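Local coordinates for secreted protein (Streptomyces lividans TK24, PDB 5LXZ) that probably works as a copper-radical oxidase of the galactose oxidase-like AA5 family, with a mononuclear copper held by tyrosine and histidine side chains, at residues Q437-H442 against F448-D453; N12-I17 against Y503-S508; V456-H461 against R495-T500; Y407-I412 against L472-S477. The protein carries 1 engineered substitution. All coordinates share one frame; numbering follows the deposited sequence.

Interaction 1: Q437-H442 against F448-D453; sequences QARLYH and FERVAD
The ring of F448 is held between two side chains of strand 438-442. R439 lays its CD over one face, 3.9 Å from the ring centroid, while on the opposite face Y441 turns its edge in, a T-shaped pair with centroids 5.9 Å apart. The chain of R439 is extended from CG to NE, which carries its guanidinium past the ring toward Q437, whose OE1 is gripped end-on by NH1 and NH2. R450 lies across both: its CD sits over one face of the R439 guanidinium, and its own guanidinium stacks on the Q437 amide, the planes 20° apart, with Q437 CG 3.5 Å from R450 NH2. The bend at chi2 (90°) turns R450 back over the strand, and NH2 ends in a salt bridge to D453 OD1. On the face that carries L440 and E449, V451 sets its CG1 against L440 CD1 at 3.8 Å and its CG2 against A438 CB, which also meets A452 O. This is the antiparallel outer hairpin of a four-stranded Kelch blade; R439-R450 and Y441-F448 are its non-hydrogen-bonded pairs, and L440-E449 is bonded both ways. H442 closes the far end: NE2 gives E449 OE1 a 2.7 Å hydrogen bond within 10° of the ring plane, on the anti lone pair. One water accepts from A438 N and R450 NE and lies within bonding distance of D453 OD1. Two arginine heads 4.4 Å apart (R439 NH2 to R450 NH1) would repel, so the amide oxygen of Q437 and the carboxylate of D453 probably offset that cost.

Interaction 2: N12-I17 against Y503-S508; sequences NGKWEI and YLYRDS
The ring of Y505 reaches across to G13 and the first strand residue, K14, its hydroxyl end set against the base of the lysine. Y505 OH lies 3.4 Å from K14 CB, and the lysine chain then runs on past it, with CD still 3.9 Å from OH. The two side chains slant across one another, and neither K14 CB nor G13 CA sits squarely over the ring or at its rim. No hydrogen bond crosses between 12-17 and 503-508: the contact is made by van der Waals touches over a small area. Strand 14-18 is the outermost strand of the last propeller blade, lying beside strand 496-500; an N-terminal strand completing the blade made by the C-terminal end of the ring is the velcro closure of beta-propellers. Y505, in the loop that leaves the same blade, packs on the outer end of that join, touching T500 and also K9 of the helix. Further back along the ring, CE2 comes to 4.0 Å from G13 CA, where the backbone has just left helix 6-12 with a positive phi of 66° and presents no side chain. With CG anti to the backbone N (chi1 179°), the K14 chain starts alongside the hydroxyl, then runs on extended past it, so that the amine ends away from the ring, where NZ is hydrogen-bonded to N4 OD1.

Interaction 3: V456-H461 against R495-T500; sequences VGRNYH and RIEIYT. With CU (copper (II) ion), chain B.
E497 OE1 is the meeting point of the contact, taking three N-H groups from the loop 456-461. In the R458 conformer described, one of two modelled, the guanidinium grips this one oxygen end-on, NH2 at 2.7 Å and NH1 at 2.8 Å, as a salt bridge. NH2 meets the anti lone pair of OE1, whereas NH1 comes from well above the carboxylate plane, 48° out of it. V456 N adds a third bond of 2.9 Å, also from out of the plane. Beside it, V456 CG2 lies over the centre of the R495 guanidinium, 3.8 Å from CZ, and R495 NE is salt-bridged to E493. A water bridges R458 NH2 and R495 O. Outward from this core, E497 OE2 receives a hydrogen bond from the backbone N of L455, so the second carboxylate oxygen is held as well. The same loop continues to the copper: H461 NE2 binds it at 2.0 Å, and Y248, H548 and a water at 2.2 Å complete the site. Y460 OH stands 2.8 Å from the copper, a long distance, as at the axial tyrosine of galactose oxidase, and H461 CD2 lies over its ring. D478 bonds H461 ND1 and fixes the imidazole. Buried and met by three N-H groups at OE1 and the backbone N of L455 at OE2, the E497 carboxylate is probably kept in its charged form, and in this conformer the charge of R458 is probably balanced inside the protein.

Interaction 4: Y407-I412 against L472-S477; sequences YPQASI and LMFFGS
L472 opens the segment by pushing its CD2 methyl against S411 CB at 3.4 Å, a tight carbon contact. The two segments belong to neighbouring blades of the Kelch-type propeller: strand 409-412 is an edge strand of one four-stranded blade, strand 472-476 a central strand of the next, and they meet through side chains alone, with no hydrogen bond between them. S411 OG stands 3.9 Å from the same methyl and is bonded elsewhere, to S464 OG on the neighbouring strand 462-466. M473 turns the other way, onto I496 and I498 inside its own blade. F474 then returns to the interface and carries the second half of the contact. Its ring presents its rim to Q409: CE2 is 3.6 Å from Q409 CB, and CD2 is 3.5 Å from Q409 OE1, which lies near the ring plane. The amide stands nearly upright to the ring, the planes 76° apart. Q409 is sharply bent at chi2 (93°), folding its amide back beside the ring edge, where OE1 accepts a bond from R458 NE, in the R458 conformer modelled here, and NE2 makes a weak one of 3.1 Å to Y407 O. Q409 thus covers one part of the F474 rim, while W15 of the N-terminal strand meets the ring edge-to-face. At the end of the segment, S477 OG accepts a hydrogen bond from the backbone N of N459.

Three contacts share the last propeller blade: interaction 2 through its outermost strand 14-18, interaction 3 through strand 496-500 and interaction 4 through strand 472-476. Interaction 1 lies in the preceding blade, in the same sheet as strand 409-412 of interaction 4. The blades are joined at W15, whose NE1 bonds to A452 O at 2.9 Å and whose ring packs on Y499. N12 O is bonded to Y499 OH at 2.7 Å. Interactions 3 and 4 are the closest, their centres about 6 Å apart. The copper ion bound by H461 sits at the end of loop 456-461 of interaction 3, and the Q409 side chain of interaction 4 is about 13 Å from it.

Interaction 1: Q437-H442 against F448-D453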
# COMPACT_ATOMS: atom_id res chain seq x y z
N GLN A 437 -4.36 14.07 -14.26
CA GLN A 437 -5.69 13.70 -14.72
C GLN A 437 -6.41 12.98 -13.62
O GLN A 437 -5.77 12.26 -12.83
CB GLN A 437 -5.68 12.77 -15.91
CG GLN A 437 -5.01 13.35 -17.13
CD GLN A 437 -5.01 12.41 -18.31
OE1 GLN A 437 -5.43 11.26 -18.23
NE2 GLN A 437 -4.47 12.90 -19.43
N ALA A 438 -7.69 13.23 -13.51
CA ALA A 438 -8.57 12.53 -12.59
C ALA A 438 -9.82 12.07 -13.29
O ALA A 438 -10.33 12.77 -14.19
CB ALA A 438 -8.95 13.41 -11.41
N ARG A 439 -10.37 10.95 -12.85
CA ARG A 439 -11.54 10.35 -13.40
C ARG A 439 -12.41 9.81 -12.29
O ARG A 439 -11.91 9.40 -11.23
CB ARG A 439 -11.20 9.18 -14.31
CG ARG A 439 -10.47 9.58 -15.57
CD ARG A 439 -9.80 8.36 -16.18
NE ARG A 439 -9.23 8.70 -17.48
CZ ARG A 439 -8.12 9.40 -17.67
NH1 ARG A 439 -7.36 9.80 -16.66
NH2 ARG A 439 -7.74 9.73 -18.92
N LEU A 440 -13.69 9.77 -12.55
CA LEU A 440 -14.62 8.98 -11.78
C LEU A 440 -14.95 7.71 -12.51
O LEU A 440 -15.39 7.75 -13.69
CB LEU A 440 -15.90 9.76 -11.46
CG LEU A 440 -15.77 10.98 -10.57
CD1 LEU A 440 -17.09 11.73 -10.56
CD2 LEU A 440 -15.34 10.64 -9.14
N TYR A 441 -14.75 6.56 -11.88
CA TYR A 441 -15.23 5.28 -12.39
C TYR A 441 -16.63 5.07 -11.86
O TYR A 441 -16.90 5.26 -10.68
CB TYR A 441 -14.34 4.14 -11.91
CG TYR A 441 -14.87 2.80 -12.31
CD1 TYR A 441 -14.90 2.41 -13.66
CD2 TYR A 441 -15.43 1.94 -11.38
CE1 TYR A 441 -15.46 1.19 -14.03
CE2 TYR A 441 -15.94 0.73 -11.74
CZ TYR A 441 -15.97 0.35 -13.07
OH TYR A 441 -16.52 -0.86 -13.41
N HIS A 442 -17.53 4.68 -12.75
CA HIS A 442 -18.91 4.46 -12.40
C HIS A 442 -19.18 2.96 -12.56
O HIS A 442 -19.21 2.48 -13.69
CB HIS A 442 -19.77 5.26 -13.36
CG HIS A 442 -19.64 6.74 -13.19
ND1 HIS A 442 -20.13 7.40 -12.09
CD2 HIS A 442 -19.05 7.67 -13.97
CE1 HIS A 442 -19.86 8.69 -12.20
NE2 HIS A 442 -19.22 8.88 -13.34
N PHE A 448 -15.34 5.31 -17.28
CA PHE A 448 -14.70 6.47 -16.66
C PHE A 448 -15.31 7.76 -17.19
O PHE A 448 -15.65 7.86 -18.37
CB PHE A 448 -13.22 6.53 -17.02
CG PHE A 448 -12.33 5.64 -16.20
CD1 PHE A 448 -12.30 5.75 -14.84
CD2 PHE A 448 -11.40 4.81 -16.83
CE1 PHE A 448 -11.42 4.98 -14.09
CE2 PHE A 448 -10.52 4.03 -16.09
CZ PHE A 448 -10.53 4.13 -14.72
N GLU A 449 -15.42 8.72 -16.29
CA GLU A 449 -15.80 10.10 -16.61
C GLU A 449 -14.62 10.96 -16.19
O GLU A 449 -14.23 10.93 -15.03
CB GLU A 449 -17.04 10.49 -15.82
CG GLU A 449 -17.41 11.96 -15.88
CD GLU A 449 -18.51 12.33 -14.89
OE1 GLU A 449 -18.95 11.49 -14.08
OE2 GLU A 449 -18.93 13.53 -14.89
N ARG A 450 -14.02 11.70 -17.10
CA ARG A 450 -13.00 12.64 -16.74
C ARG A 450 -13.57 13.80 -15.92
O ARG A 450 -14.64 14.33 -16.21
CB ARG A 450 -12.37 13.17 -18.02
CG ARG A 450 -11.16 13.96 -17.78
CD ARG A 450 -9.88 13.15 -17.78
NE ARG A 450 -8.87 14.18 -17.79
CZ ARG A 450 -8.13 14.59 -18.80
NH1 ARG A 450 -8.15 13.96 -19.97
NH2 ARG A 450 -7.31 15.60 -18.60
N VAL A 451 -12.86 14.15 -14.87
CA VAL A 451 -13.23 15.28 -14.01
C VAL A 451 -12.08 16.29 -13.95
O VAL A 451 -11.19 16.20 -14.77
CB VAL A 451 -13.75 14.81 -12.64
CG1 VAL A 451 -15.06 14.05 -12.79
CG2 VAL A 451 -12.68 14.00 -11.85
N ALA A 452 -12.11 17.23 -13.03
CA ALA A 452 -11.10 18.31 -13.00
C ALA A 452 -9.71 17.72 -12.79
O ALA A 452 -9.55 16.75 -12.02
CB ALA A 452 -11.40 19.27 -11.88
N ASP A 453 -8.73 18.30 -13.45
CA ASP A 453 -7.32 17.89 -13.30
C ASP A 453 -6.81 18.23 -11.91
O ASP A 453 -6.98 19.36 -11.43
CB ASP A 453 -6.39 18.58 -14.28
CG ASP A 453 -6.66 18.27 -15.71
OD1 ASP A 453 -7.38 17.34 -16.10
OD2 ASP A 453 -6.06 19.03 -16.51
O HOH W 1 -8.66 15.25 -15.26

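Interaction 2: N12-I17 against Y503-S508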
# COMPACT_ATOMS: atom_id res chain seq x y z
N ASN A 12 -17.35 18.80 -12.83
CA ASN A 12 -15.96 18.31 -12.70
C ASN A 12 -15.38 18.37 -11.31
O ASN A 12 -14.28 17.87 -11.10
CB ASN A 12 -15.06 19.07 -13.66
CG ASN A 12 -15.43 18.80 -15.08
OD1 ASN A 12 -15.33 17.68 -15.54
ND2 ASN A 12 -15.90 19.83 -15.80
N GLY A 13 -16.08 19.01 -10.39
CA GLY A 13 -15.53 19.33 -9.08
C GLY A 13 -14.40 20.33 -9.13
O GLY A 13 -14.23 21.05 -10.12
N LYS A 14 -13.62 20.39 -8.06
CA LYS A 14 -12.59 21.42 -7.90
C LYS A 14 -11.51 20.95 -6.95
O LYS A 14 -11.85 20.33 -5.93
CB LYS A 14 -13.19 22.72 -7.35
CG LYS A 14 -12.14 23.81 -7.16
CD LYS A 14 -12.65 25.23 -6.98
CE LYS A 14 -11.53 26.12 -6.45
NZ LYS A 14 -10.36 26.26 -7.37
N TRP A 15 -10.27 21.24 -7.28
CA TRP A 15 -9.12 20.95 -6.43
C TRP A 15 -8.62 22.20 -5.77
O TRP A 15 -8.66 23.30 -6.39
CB TRP A 15 -7.98 20.40 -7.29
CG TRP A 15 -8.23 19.06 -7.90
CD1 TRP A 15 -8.88 18.77 -9.05
CD2 TRP A 15 -7.85 17.82 -7.34
NE1 TRP A 15 -8.91 17.41 -9.28
CE2 TRP A 15 -8.27 16.80 -8.22
CE3 TRP A 15 -7.16 17.47 -6.18
CZ2 TRP A 15 -8.01 15.45 -7.96
CZ3 TRP A 15 -6.87 16.14 -5.95
CH2 TRP A 15 -7.30 15.15 -6.83
N GLU A 16 -8.13 22.07 -4.55
CA GLU A 16 -7.48 23.19 -3.87
C GLU A 16 -6.25 22.68 -3.16
O GLU A 16 -6.31 21.64 -2.50
CB GLU A 16 -8.44 23.79 -2.85
CG GLU A 16 -7.86 24.96 -2.04
CD GLU A 16 -8.84 25.61 -1.07
OE1 GLU A 16 -9.93 25.06 -0.81
OE2 GLU A 16 -8.50 26.69 -0.54
N ILE A 17 -5.16 23.39 -3.27
CA ILE A 17 -3.96 23.15 -2.48
C ILE A 17 -4.14 23.75 -1.08
O ILE A 17 -4.54 24.91 -0.94
CB ILE A 17 -2.73 23.75 -3.18
CG1 ILE A 17 -2.48 23.03 -4.51
CG2 ILE A 17 -1.50 23.68 -2.27
CD1 ILE A 17 -1.52 23.73 -5.46
N TYR A 503 -20.55 16.28 -6.80
CA TYR A 503 -21.74 16.16 -5.96
C TYR A 503 -21.90 17.20 -4.87
O TYR A 503 -22.99 17.30 -4.27
CB TYR A 503 -21.92 14.71 -5.44
CG TYR A 503 -20.80 14.09 -4.59
CD1 TYR A 503 -20.17 14.80 -3.59
CD2 TYR A 503 -20.45 12.77 -4.76
CE1 TYR A 503 -19.18 14.24 -2.81
CE2 TYR A 503 -19.46 12.19 -3.97
CZ TYR A 503 -18.83 12.93 -3.01
OH TYR A 503 -17.84 12.34 -2.23
N LEU A 504 -20.85 17.99 -4.60
CA LEU A 504 -20.98 19.09 -3.68
C LEU A 504 -21.22 20.43 -4.35
O LEU A 504 -21.30 21.44 -3.65
CB LEU A 504 -19.79 19.16 -2.77
CG LEU A 504 -19.61 17.93 -1.87
CD1 LEU A 504 -18.55 18.18 -0.84
CD2 LEU A 504 -20.91 17.45 -1.21
N TYR A 505 -21.38 20.41 -5.67
CA TYR A 505 -21.67 21.63 -6.50
C TYR A 505 -23.02 21.56 -7.15
O TYR A 505 -23.21 22.02 -8.29
CB TYR A 505 -20.58 21.79 -7.55
CG TYR A 505 -19.29 22.22 -6.97
CD1 TYR A 505 -19.10 23.54 -6.52
CD2 TYR A 505 -18.20 21.33 -6.82
CE1 TYR A 505 -17.92 23.96 -5.95
CE2 TYR A 505 -17.00 21.76 -6.28
CZ TYR A 505 -16.86 23.07 -5.82
OH TYR A 505 -15.70 23.55 -5.26
N ARG A 506 -23.97 21.02 -6.39
CA ARG A 506 -25.30 20.64 -6.86
C ARG A 506 -26.30 21.30 -5.90
O ARG A 506 -26.01 22.37 -5.34
CB ARG A 506 -25.39 19.10 -6.91
CG ARG A 506 -25.38 18.57 -8.33
CD ARG A 506 -24.34 17.49 -8.51
NE ARG A 506 -23.79 17.45 -9.86
CZ ARG A 506 -23.11 16.41 -10.33
NH1 ARG A 506 -22.93 15.36 -9.54
NH2 ARG A 506 -22.63 16.41 -11.57
N ASP A 507 -27.47 20.70 -5.73
CA ASP A 507 -28.44 21.11 -4.70
C ASP A 507 -27.93 20.82 -3.28
O ASP A 507 -26.96 20.06 -3.06
CB ASP A 507 -29.80 20.44 -4.94
CG ASP A 507 -30.52 20.98 -6.17
OD1 ASP A 507 -30.13 20.63 -7.30
OD2 ASP A 507 -31.49 21.76 -6.02
N SER A 508 -28.61 21.40 -2.30
CA SER A 508 -28.29 21.21 -0.90
C SER A 508 -28.21 19.73 -0.55
O SER A 508 -28.92 18.89 -1.10
CB SER A 508 -29.31 21.89 -0.01
OG SER A 508 -29.40 23.26 -0.38

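Interaction 3: V456-H461 against R495-T500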
# COMPACT_ATOMS: atom_id res chain seq x y z
N VAL A 456 -1.50 19.13 -8.33
CA VAL A 456 -0.18 18.68 -7.94
C VAL A 456 0.01 17.25 -8.46
O VAL A 456 -0.87 16.40 -8.26
CB VAL A 456 -0.07 18.67 -6.40
CG1 VAL A 456 1.26 18.10 -5.91
CG2 VAL A 456 -0.26 20.08 -5.87
N GLY A 457 1.17 16.97 -9.03
CA GLY A 457 1.54 15.65 -9.49
C GLY A 457 1.83 14.72 -8.34
O GLY A 457 2.45 15.11 -7.36
N ARG A 458 1.36 13.48 -8.45
CA ARG A 458 1.50 12.46 -7.38
C ARG A 458 1.95 11.13 -7.98
O ARG A 458 1.19 10.53 -8.73
CB ARG A 458 0.19 12.32 -6.59
CG ARG A 458 0.06 13.37 -5.45
CD ARG A 458 -1.21 13.25 -4.67
NE ARG A 458 -2.32 13.71 -5.46
CZ ARG A 458 -2.67 14.99 -5.57
NH1 ARG A 458 -3.72 15.27 -6.31
NH2 ARG A 458 -2.00 15.96 -4.95
N ASN A 459 3.17 10.70 -7.67
CA ASN A 459 3.71 9.43 -8.16
C ASN A 459 3.99 8.54 -6.96
O ASN A 459 3.05 8.31 -6.18
CB ASN A 459 4.81 9.59 -9.25
CG ASN A 459 6.09 10.28 -8.76
OD1 ASN A 459 6.94 9.67 -8.10
ND2 ASN A 459 6.25 11.56 -9.13
N TYR A 460 5.20 8.03 -6.82
CA TYR A 460 5.62 7.21 -5.67
C TYR A 460 5.38 7.92 -4.37
O TYR A 460 5.49 9.14 -4.28
CB TYR A 460 7.13 6.98 -5.86
CG TYR A 460 7.82 6.07 -4.93
CD1 TYR A 460 7.33 4.81 -4.72
CD2 TYR A 460 9.01 6.45 -4.34
CE1 TYR A 460 8.02 3.92 -3.91
CE2 TYR A 460 9.70 5.56 -3.51
CZ TYR A 460 9.17 4.32 -3.32
OH TYR A 460 9.84 3.43 -2.50
N HIS A 461 4.98 7.16 -3.34
CA HIS A 461 4.80 7.72 -2.00
C HIS A 461 3.71 8.76 -1.94
O HIS A 461 3.89 9.79 -1.28
CB HIS A 461 6.11 8.27 -1.45
CG HIS A 461 7.10 7.22 -1.06
ND1 HIS A 461 8.43 7.50 -0.85
CD2 HIS A 461 6.94 5.90 -0.78
CE1 HIS A 461 9.06 6.41 -0.49
NE2 HIS A 461 8.19 5.43 -0.42
N ARG A 495 3.08 19.45 -0.36
CA ARG A 495 1.77 20.04 -0.45
C ARG A 495 0.69 18.95 -0.34
O ARG A 495 0.90 17.79 -0.73
CB ARG A 495 1.61 20.79 -1.75
CG ARG A 495 2.49 22.03 -1.83
CD ARG A 495 2.39 22.69 -3.18
NE ARG A 495 2.97 21.85 -4.20
CZ ARG A 495 2.92 22.09 -5.50
NH1 ARG A 495 2.26 23.15 -5.95
NH2 ARG A 495 3.48 21.24 -6.35
N ILE A 496 -0.48 19.36 0.17
CA ILE A 496 -1.65 18.54 0.32
C ILE A 496 -2.73 19.16 -0.60
O ILE A 496 -2.74 20.38 -0.72
CB ILE A 496 -2.03 18.64 1.82
CG1 ILE A 496 -0.89 18.09 2.69
CG2 ILE A 496 -3.31 17.90 2.15
CD1 ILE A 496 -0.61 16.61 2.41
N GLU A 497 -3.60 18.36 -1.19
CA GLU A 497 -4.73 18.89 -1.94
C GLU A 497 -6.01 18.34 -1.36
O GLU A 497 -6.06 17.21 -0.85
CB GLU A 497 -4.67 18.49 -3.41
CG GLU A 497 -3.80 19.35 -4.29
CD GLU A 497 -3.92 18.97 -5.78
OE1 GLU A 497 -3.25 18.05 -6.22
OE2 GLU A 497 -4.69 19.59 -6.52
N ILE A 498 -7.07 19.12 -1.48
CA ILE A 498 -8.43 18.65 -1.25
C ILE A 498 -9.18 18.68 -2.55
O ILE A 498 -9.17 19.71 -3.24
CB ILE A 498 -9.14 19.56 -0.27
CG1 ILE A 498 -8.34 19.62 1.00
CG2 ILE A 498 -10.57 19.10 0.00
CD1 ILE A 498 -8.17 18.35 1.70
N TYR A 499 -9.82 17.58 -2.89
CA TYR A 499 -10.69 17.51 -4.02
C TYR A 499 -12.13 17.54 -3.55
O TYR A 499 -12.57 16.75 -2.70
CB TYR A 499 -10.44 16.25 -4.88
CG TYR A 499 -11.38 16.15 -6.05
CD1 TYR A 499 -11.33 17.08 -7.08
CD2 TYR A 499 -12.35 15.17 -6.11
CE1 TYR A 499 -12.19 17.01 -8.14
CE2 TYR A 499 -13.21 15.05 -7.18
CZ TYR A 499 -13.18 16.03 -8.18
OH TYR A 499 -14.06 15.88 -9.22
N THR A 500 -12.93 18.43 -4.14
CA THR A 500 -14.35 18.53 -3.88
C THR A 500 -15.07 17.97 -5.11
O THR A 500 -14.99 18.56 -6.20
CB THR A 500 -14.76 20.00 -3.68
OG1 THR A 500 -14.11 20.53 -2.54
CG2 THR A 500 -16.24 20.12 -3.46
CU CU B . 8.48 3.46 -0.04
O HOH W 2 0.39 15.78 -2.91
O HOH W 3 10.66 3.56 0.12

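Interaction 4: Y407-I412 against L472-S477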
# COMPACT_ATOMS: atom_id res chain seq x y z
N TYR A 407 1.20 4.07 -9.90
CA TYR A 407 0.84 4.81 -8.69
C TYR A 407 -0.52 5.54 -8.71
O TYR A 407 -0.66 6.52 -8.00
CB TYR A 407 1.90 5.84 -8.25
CG TYR A 407 3.33 5.45 -8.50
CD1 TYR A 407 4.00 4.54 -7.68
CD2 TYR A 407 4.04 6.07 -9.50
CE1 TYR A 407 5.33 4.21 -7.90
CE2 TYR A 407 5.36 5.72 -9.71
CZ TYR A 407 6.01 4.83 -8.88
OH TYR A 407 7.36 4.53 -9.13
N PRO A 408 -1.51 5.11 -9.50
CA PRO A 408 -2.76 5.89 -9.44
C PRO A 408 -3.35 5.84 -8.06
O PRO A 408 -3.34 4.77 -7.38
CB PRO A 408 -3.68 5.16 -10.43
CG PRO A 408 -3.17 3.75 -10.39
CD PRO A 408 -1.67 3.86 -10.23
N GLN A 409 -3.84 7.00 -7.60
CA GLN A 409 -4.65 7.05 -6.37
C GLN A 409 -6.05 6.58 -6.70
O GLN A 409 -6.55 6.82 -7.81
CB GLN A 409 -4.67 8.46 -5.81
CG GLN A 409 -3.33 8.97 -5.30
CD GLN A 409 -2.52 9.76 -6.32
OE1 GLN A 409 -2.91 10.87 -6.70
NE2 GLN A 409 -1.41 9.22 -6.78
N ALA A 410 -6.73 5.90 -5.77
CA ALA A 410 -8.05 5.37 -5.99
C ALA A 410 -8.83 5.31 -4.71
O ALA A 410 -8.41 4.62 -3.78
CB ALA A 410 -8.02 4.04 -6.69
N SER A 411 -9.90 6.10 -4.63
CA SER A 411 -10.69 6.21 -3.41
C SER A 411 -12.16 6.01 -3.73
O SER A 411 -12.68 6.63 -4.66
CB SER A 411 -10.51 7.60 -2.79
OG SER A 411 -9.31 7.68 -1.98
N ILE A 412 -12.83 5.16 -2.97
CA ILE A 412 -14.27 4.95 -3.08
C ILE A 412 -15.00 6.18 -2.55
O ILE A 412 -14.64 6.73 -1.51
CB ILE A 412 -14.70 3.74 -2.26
CG1 ILE A 412 -14.02 2.46 -2.78
CG2 ILE A 412 -16.20 3.59 -2.27
CD1 ILE A 412 -14.20 1.31 -1.81
N LEU A 472 -12.06 14.82 -0.48
CA LEU A 472 -10.92 13.88 -0.41
C LEU A 472 -9.62 14.61 -0.28
O LEU A 472 -9.40 15.64 -0.92
CB LEU A 472 -10.90 13.00 -1.63
CG LEU A 472 -12.13 12.10 -1.73
CD1 LEU A 472 -13.13 12.65 -2.76
CD2 LEU A 472 -11.77 10.67 -2.07
N MET A 473 -8.73 14.06 0.54
CA MET A 473 -7.40 14.62 0.72
C MET A 473 -6.41 13.77 -0.04
O MET A 473 -6.46 12.53 0.02
CB MET A 473 -7.04 14.68 2.19
CG MET A 473 -5.72 15.35 2.48
SD MET A 473 -4.29 14.28 2.41
CE MET A 473 -4.51 13.40 3.95
N PHE A 474 -5.48 14.44 -0.72
CA PHE A 474 -4.41 13.81 -1.47
C PHE A 474 -3.09 14.28 -0.91
O PHE A 474 -2.90 15.44 -0.56
CB PHE A 474 -4.52 14.19 -2.95
CG PHE A 474 -5.57 13.41 -3.68
CD1 PHE A 474 -6.94 13.66 -3.47
CD2 PHE A 474 -5.23 12.42 -4.60
CE1 PHE A 474 -7.94 12.93 -4.14
CE2 PHE A 474 -6.22 11.72 -5.28
CZ PHE A 474 -7.56 11.94 -5.03
N PHE A 475 -2.13 13.35 -0.79
CA PHE A 475 -0.84 13.66 -0.18
C PHE A 475 0.30 12.99 -0.90
O PHE A 475 0.12 12.05 -1.66
CB PHE A 475 -0.82 13.21 1.29
CG PHE A 475 -0.94 11.73 1.45
CD1 PHE A 475 0.21 10.92 1.46
CD2 PHE A 475 -2.17 11.11 1.60
CE1 PHE A 475 0.13 9.54 1.60
CE2 PHE A 475 -2.25 9.73 1.74
CZ PHE A 475 -1.10 8.95 1.73
N GLY A 476 1.51 13.45 -0.59
CA GLY A 476 2.71 12.79 -0.98
C GLY A 476 3.22 13.12 -2.35
O GLY A 476 2.76 14.10 -2.96
N SER A 477 4.19 12.32 -2.78
CA SER A 477 4.82 12.21 -4.11
C SER A 477 6.30 12.43 -4.03
O SER A 477 6.77 13.51 -3.61
CB SER A 477 4.25 13.15 -5.16
OG SER A 477 4.71 12.66 -6.42